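Local coordinates for protein aldehyde dehydrogenase (Burkholderia vietnamiensis, PDB 5KF0) that probably oxidises aldehydes to carboxylic acids with a nicotinamide cofactor, as other aldehyde dehydrogenases do, and binds NADPH, at residues Leu29-Lys34 against Val39-Ala44. Residues are numbered along the deposited sequence; the frame is centred on the assembly and turned at random.
Sequences LEVTDK and VATRVA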
ATOM      1  N   LEU A  29     -24.380  30.949 -27.326  1.00 13.50           N
ATOM      2  CA  LEU A  29     -24.345  30.981 -25.864  1.00 12.85           C
ATOM      3  C   LEU A  29     -23.723  32.297 -25.395  1.00 16.52           C
ATOM      4  O   LEU A  29     -22.514  32.510 -25.526  1.00 17.57           O
ATOM      5  CB  LEU A  29     -23.586  29.780 -25.300  1.00 14.25           C
ATOM      6  CG  LEU A  29     -23.453  29.768 -23.767  1.00 13.58           C
ATOM      7  CD1 LEU A  29     -24.809  29.892 -23.076  1.00 14.55           C
ATOM      8  CD2 LEU A  29     -22.736  28.498 -23.282  1.00 15.51           C
ATOM      9  N   GLU A  30     -24.556  33.182 -24.850  1.00 16.14           N
ATOM     10  CA  GLU A  30     -24.066  34.440 -24.304  1.00 17.91           C
ATOM     11  C   GLU A  30     -23.598  34.223 -22.871  1.00 15.61           C
ATOM     12  O   GLU A  30     -24.311  33.623 -22.063  1.00 17.83           O
ATOM     13  CB  GLU A  30     -25.163  35.505 -24.347  1.00 18.28           C
ATOM     14  CG  GLU A  30     -25.628  35.835 -25.758  1.00 18.92           C
ATOM     15  CD  GLU A  30     -26.591  37.007 -25.803  1.00 28.28           C
ATOM     16  OE1 GLU A  30     -27.409  37.155 -24.874  1.00 30.86           O
ATOM     17  OE2 GLU A  30     -26.516  37.788 -26.773  1.00 34.69           O
ATOM     18  N   VAL A  31     -22.403  34.714 -22.556  1.00 14.29           N
ATOM     19  CA  VAL A  31     -21.837  34.617 -21.213  1.00 14.95           C
ATOM     20  C   VAL A  31     -21.778  36.029 -20.645  1.00 16.13           C
ATOM     21  O   VAL A  31     -21.099  36.896 -21.206  1.00 16.19           O
ATOM     22  CB  VAL A  31     -20.443  33.973 -21.234  1.00 17.30           C
ATOM     23  CG1 VAL A  31     -19.867  33.882 -19.814  1.00 16.44           C
ATOM     24  CG2 VAL A  31     -20.493  32.602 -21.917  1.00 14.12           C
ATOM     25  N   THR A  32     -22.492  36.268 -19.546  1.00 15.40           N
ATOM     26  CA  THR A  32     -22.532  37.601 -18.959  1.00 16.03           C
ATOM     27  C   THR A  32     -21.440  37.790 -17.917  1.00 14.58           C
ATOM     28  O   THR A  32     -20.999  36.845 -17.253  1.00 16.28           O
ATOM     29  CB  THR A  32     -23.879  37.878 -18.292  1.00 17.87           C
ATOM     30  OG1 THR A  32     -24.086  36.913 -17.248  1.00 19.60           O
ATOM     31  CG2 THR A  32     -25.010  37.819 -19.319  1.00 18.85           C
ATOM     32  N   ASP A  33     -21.008  39.039 -17.781  1.00 14.35           N
ATOM     33  CA  ASP A  33     -20.280  39.473 -16.599  1.00 14.47           C
ATOM     34  C   ASP A  33     -21.264  39.503 -15.434  1.00 15.92           C
ATOM     35  O   ASP A  33     -22.279  40.199 -15.493  1.00 15.59           O
ATOM     36  CB  ASP A  33     -19.662  40.849 -16.871  1.00 14.85           C
ATOM     37  CG  ASP A  33     -18.853  41.399 -15.704  1.00 20.06           C
ATOM     38  OD1 ASP A  33     -19.318  41.359 -14.546  1.00 18.36           O
ATOM     39  OD2 ASP A  33     -17.752  41.935 -15.958  1.00 23.68           O
ATOM     40  N   LYS A  34     -21.005  38.702 -14.400  1.00 15.78           N
ATOM     41  CA  LYS A  34     -22.012  38.529 -13.362  1.00 16.64           C
ATOM     42  C   LYS A  34     -22.125  39.733 -12.430  1.00 20.40           C
ATOM     43  O   LYS A  34     -23.043  39.779 -11.606  1.00 18.44           O
ATOM     44  CB  LYS A  34     -21.714  37.259 -12.565  1.00 15.96           C
ATOM     45  CG  LYS A  34     -21.661  35.991 -13.429  1.00 14.97           C
ATOM     46  CD  LYS A  34     -22.988  35.762 -14.181  1.00 14.41           C
ATOM     47  CE  LYS A  34     -22.961  34.470 -15.022  1.00 14.04           C
ATOM     48  NZ  LYS A  34     -21.900  34.521 -16.087  1.00 13.02           N
ATOM     49  N   VAL A  39     -23.154  41.308 -21.641  1.00 17.67           N
ATOM     50  CA  VAL A  39     -22.603  40.152 -22.340  1.00 17.34           C
ATOM     51  C   VAL A  39     -21.105  40.365 -22.495  1.00 18.12           C
ATOM     52  O   VAL A  39     -20.664  41.347 -23.104  1.00 20.34           O
ATOM     53  CB  VAL A  39     -23.291  39.953 -23.697  1.00 19.62           C
ATOM     54  CG1 VAL A  39     -22.626  38.823 -24.478  1.00 19.74           C
ATOM     55  CG2 VAL A  39     -24.767  39.656 -23.486  1.00 21.09           C
ATOM     56  N   ALA A  40     -20.313  39.464 -21.917  1.00 17.47           N
ATOM     57  CA  ALA A  40     -18.857  39.568 -21.970  1.00 18.20           C
ATOM     58  C   ALA A  40     -18.260  38.842 -23.170  1.00 19.20           C
ATOM     59  O   ALA A  40     -17.249  39.292 -23.719  1.00 18.68           O
ATOM     60  CB  ALA A  40     -18.242  39.016 -20.678  1.00 18.82           C
ATOM     61  N   THR A  41     -18.851  37.725 -23.576  1.00 15.58           N
ATOM     62  CA  THR A  41     -18.367  36.965 -24.722  1.00 15.98           C
ATOM     63  C   THR A  41     -19.494  36.055 -25.174  1.00 17.76           C
ATOM     64  O   THR A  41     -20.489  35.874 -24.468  1.00 18.70           O
ATOM     65  CB  THR A  41     -17.098  36.163 -24.379  1.00 17.34           C
ATOM     66  OG1 THR A  41     -16.572  35.546 -25.563  1.00 19.21           O
ATOM     67  CG2 THR A  41     -17.403  35.075 -23.345  1.00 16.39           C
ATOM     68  N   ARG A  42     -19.330  35.483 -26.363  1.00 16.55           N
ATOM     69  CA  ARG A  42     -20.292  34.537 -26.911  1.00 19.01           C
ATOM     70  C   ARG A  42     -19.540  33.276 -27.297  1.00 20.46           C
ATOM     71  O   ARG A  42     -18.462  33.356 -27.889  1.00 22.16           O
ATOM     72  CB  ARG A  42     -21.035  35.131 -28.114  1.00 18.79           C
ATOM     73  CG  ARG A  42     -21.890  36.330 -27.730  1.00 20.64           C
ATOM     74  CD  ARG A  42     -22.696  36.880 -28.894  1.00 25.90           C
ATOM     75  NE  ARG A  42     -23.628  37.912 -28.434  1.00 27.88           N
ATOM     76  CZ  ARG A  42     -23.281  39.177 -28.212  1.00 31.76           C
ATOM     77  NH1 ARG A  42     -22.027  39.563 -28.410  1.00 34.34           N
ATOM     78  NH2 ARG A  42     -24.181  40.055 -27.786  1.00 30.70           N
ATOM     79  N   VAL A  43     -20.082  32.117 -26.940  1.00 16.38           N
ATOM     80  CA  VAL A  43     -19.375  30.872 -27.208  1.00 16.30           C
ATOM     81  C   VAL A  43     -20.283  29.945 -28.004  1.00 18.52           C
ATOM     82  O   VAL A  43     -21.514  30.078 -28.011  1.00 16.77           O
ATOM     83  CB  VAL A  43     -18.870  30.181 -25.915  1.00 23.51           C
ATOM     84  CG1 VAL A  43     -18.301  31.213 -24.931  1.00 20.32           C
ATOM     85  CG2 VAL A  43     -19.953  29.355 -25.279  1.00 23.00           C
ATOM     86  N   ALA A  44     -19.652  29.004 -28.704  1.00 13.25           N
ATOM     87  CA  ALA A  44     -20.392  28.040 -29.506  1.00 13.50           C
ATOM     88  C   ALA A  44     -21.156  27.066 -28.611  1.00 14.64           C
ATOM     89  O   ALA A  44     -20.593  26.481 -27.678  1.00 16.17           O
ATOM     90  CB  ALA A  44     -19.436  27.283 -30.434  1.00 17.35           C
TER
HETATM   91  O   HOH W   1     -26.818  40.576 -26.757  1.00 42.79           O
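L29 and V43 exchange two backbone bonds, the shorter from V43 N to L29 O at 2.8 Å. V31 N is bound by T41 O, while V31 O takes A40 N at 2.8 Å and, weakly, T41 N. E30 and R42 add a salt bridge across the two strands, with E30 OE2 lying 3.3 Å from R42 NE at the edge of the guanidinium. Both N-H bonds, from R42 NE and NH2 to E30 OE2, are weak, and the carboxylate and guanidinium planes stand 61° apart. A water spans the pair more tightly, donating a hydrogen bond to E30 OE2 and accepting one from R42 NH2. One guanidinium face lies against V39 CG1, 3.8 Å above its centre, so a branched apolar side chain backs a flat cation. Both long chains suit this outward face, since each can run out to the charge of the other.

A40 and T41 both face V31, the signature of a classic beta bulge in the hairpin formed by strands 29-32 and 39-43. Strand 39-43 also pairs with strand 13-18, and 29-32 is an outermost strand of this four-stranded sheet within the chain.

The inward face carries L29, V31, T41 and V43, mostly branched aliphatics fit for burial against helix 192-202 and nearby loops. L29 CG sits anti to its backbone nitrogen (chi1 178°), which lays the leucine beside V43 with L29 CD2 3.5 Å from V43 CG2. The V31 and V43 side chains meet at a slant, V31 CG2 4.0 Å from V43 CG1. T41 meets V31 CB through its methyl CG2, while its hydroxyl hydrogen-bonds K11 O.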